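Local coordinates for protein prephenate dehydratase:Amino acid-binding ACT (Brucella abortus, PDB 6VH5) that binds phenylalanine at its ACT domain and probably converts prephenate to phenylpyruvate in phenylalanine biosynthesis, at residues A263-H268 and R272-A277. Residues are numbered along the deposited sequence; the frame is centred on the assembly and turned at random.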
loop_
_atom_site.group_PDB
_atom_site.type_symbol
_atom_site.label_atom_id
_atom_site.label_comp_id
_atom_site.label_asym_id
_atom_site.label_seq_id
_atom_site.Cartn_x
_atom_site.Cartn_y
_atom_site.Cartn_z
ATOM N N ALA A 263 -7.234 -7.564 11.538
ATOM C CA ALA A 263 -6.705 -7.398 12.884
ATOM C C ALA A 263 -5.726 -8.504 13.245
ATOM O O ALA A 263 -5.889 -9.656 12.827
ATOM C CB ALA A 263 -7.838 -7.369 13.921
ATOM N N ASP A 264 -4.703 -8.132 14.012
ATOM C CA ASP A 264 -3.794 -9.058 14.674
ATOM C C ASP A 264 -3.948 -8.857 16.179
ATOM O O ASP A 264 -3.980 -7.712 16.647
ATOM C CB ASP A 264 -2.323 -8.800 14.300
ATOM C CG ASP A 264 -2.013 -8.975 12.804
ATOM O OD1 ASP A 264 -2.881 -9.391 12.000
ATOM O OD2 ASP A 264 -0.852 -8.684 12.442
ATOM N N ILE A 265 -4.044 -9.952 16.937
ATOM C CA ILE A 265 -3.962 -9.900 18.394
ATOM C C ILE A 265 -2.832 -10.832 18.823
ATOM O O ILE A 265 -2.432 -11.753 18.100
ATOM C CB ILE A 265 -5.280 -10.290 19.120
ATOM C CG1 ILE A 265 -5.687 -11.709 18.752
ATOM C CG2 ILE A 265 -6.429 -9.320 18.816
ATOM C CD1 ILE A 265 -6.956 -12.148 19.391
ATOM N N GLU A 266 -2.305 -10.567 20.010
ATOM C CA GLU A 266 -1.306 -11.421 20.647
ATOM C C GLU A 266 -2.053 -12.373 21.574
ATOM O O GLU A 266 -2.526 -11.981 22.642
ATOM C CB GLU A 266 -0.270 -10.568 21.372
ATOM C CG GLU A 266 0.495 -9.669 20.394
ATOM C CD GLU A 266 1.540 -8.770 21.038
ATOM O OE1 GLU A 266 1.337 -8.292 22.180
ATOM O OE2 GLU A 266 2.582 -8.549 20.384
ATOM N N GLY A 267 -2.203 -13.606 21.134
ATOM C CA GLY A 267 -2.957 -14.613 21.843
ATOM C C GLY A 267 -3.294 -15.766 20.926
ATOM O O GLY A 267 -3.213 -15.672 19.698
ATOM N N HIS A 268 -3.644 -16.887 21.549
ATOM C CA HIS A 268 -4.055 -18.131 20.932
ATOM C C HIS A 268 -5.544 -18.374 21.172
ATOM O O HIS A 268 -6.035 -18.114 22.275
ATOM C CB HIS A 268 -3.243 -19.298 21.500
ATOM C CG HIS A 268 -3.408 -20.573 20.740
ATOM N ND1 HIS A 268 -4.553 -21.335 20.803
ATOM C CD2 HIS A 268 -2.577 -21.208 19.879
ATOM C CE1 HIS A 268 -4.415 -22.395 20.026
ATOM N NE2 HIS A 268 -3.223 -22.342 19.458
ATOM N N ARG A 272 -8.196 -19.008 27.491
ATOM C CA ARG A 272 -9.514 -18.613 27.975
ATOM C C ARG A 272 -9.798 -17.151 27.670
ATOM O O ARG A 272 -10.890 -16.807 27.198
ATOM C CB ARG A 272 -9.620 -18.866 29.474
ATOM C CG ARG A 272 -11.019 -18.665 30.005
ATOM C CD ARG A 272 -12.019 -19.420 29.141
ATOM N NE ARG A 272 -13.353 -19.480 29.735
ATOM C CZ ARG A 272 -14.454 -19.797 29.058
ATOM N NH1 ARG A 272 -14.373 -20.069 27.758
ATOM N NH2 ARG A 272 -15.633 -19.831 29.669
ATOM N N SER A 273 -8.812 -16.280 27.914
ATOM C CA SER A 273 -9.013 -14.852 27.709
ATOM C C SER A 273 -9.339 -14.535 26.257
ATOM O O SER A 273 -10.282 -13.784 25.977
ATOM C CB SER A 273 -7.779 -14.091 28.176
ATOM O OG SER A 273 -7.788 -13.985 29.595
ATOM N N VAL A 274 -8.611 -15.145 25.319
ATOM C CA VAL A 274 -8.890 -14.913 23.909
ATOM C C VAL A 274 -10.223 -15.533 23.527
ATOM O O VAL A 274 -11.028 -14.932 22.803
ATOM C CB VAL A 274 -7.734 -15.459 23.052
ATOM C CG1 VAL A 274 -8.006 -15.215 21.577
ATOM C CG2 VAL A 274 -6.412 -14.803 23.475
ATOM N N GLN A 275 -10.491 -16.732 24.038
ATOM C CA GLN A 275 -11.768 -17.391 23.793
ATOM C C GLN A 275 -12.934 -16.486 24.176
ATOM O O GLN A 275 -13.907 -16.358 23.422
ATOM C CB GLN A 275 -11.807 -18.699 24.580
ATOM C CG GLN A 275 -12.777 -19.733 24.111
ATOM C CD GLN A 275 -12.755 -20.968 25.002
ATOM O OE1 GLN A 275 -13.779 -21.359 25.557
ATOM N NE2 GLN A 275 -11.580 -21.561 25.171
ATOM N N LEU A 276 -12.836 -15.815 25.328
ATOM C CA LEU A 276 -13.920 -14.943 25.769
ATOM C C LEU A 276 -14.037 -13.708 24.884
ATOM O O LEU A 276 -15.133 -13.367 24.420
ATOM C CB LEU A 276 -13.687 -14.531 27.219
ATOM C CG LEU A 276 -13.895 -15.554 28.322
ATOM C CD1 LEU A 276 -13.427 -14.983 29.644
ATOM C CD2 LEU A 276 -15.356 -15.902 28.398
ATOM N N ALA A 277 -12.902 -13.054 24.595
ATOM C CA ALA A 277 -12.914 -11.878 23.731
ATOM C C ALA A 277 -13.515 -12.197 22.368
ATOM O O ALA A 277 -14.401 -11.480 21.886
ATOM C CB ALA A 277 -11.489 -11.341 23.563
#
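Val274, in the first turn of helix 272-283, meets Ile265 near the end of strand 258-266 and Gly267 and His268 just beyond it by van der Waals contact, with Ile265 the one apolar side-chain partner; no hydrogen bond joins the two segments. Its CB lies 3.2 Å from His268 O, and both methyls face that same oxygen, CG1 at 3.6 Å and CG2 at 3.5 Å. CG1, anti to the backbone N (chi1 -180°), continues to Ile265 CD1, 3.9 Å away. CG2, the other branch, meets Gly267 CA at 3.8 Å, where the bare glycine backbone lets the methyl settle on the main chain; the CA atoms of Gly267 and Val274 are 6.3 Å apart. Ile265 reaches out through an extended CG1-CD1 arm (chi2 -179°), and the two side chains cross at a slant. The His268 side chain leaves its CA away from the helix; its ring is held by NE2 to Ala206 O and ND1 to Glu270 N. All four touching residues are buried. In this ACT domain the short connection turns the chain back, laying the helix start against one face of the antiparallel sheet, while Phe237 of helix 229-240 packs on both Ile265 and Ala277.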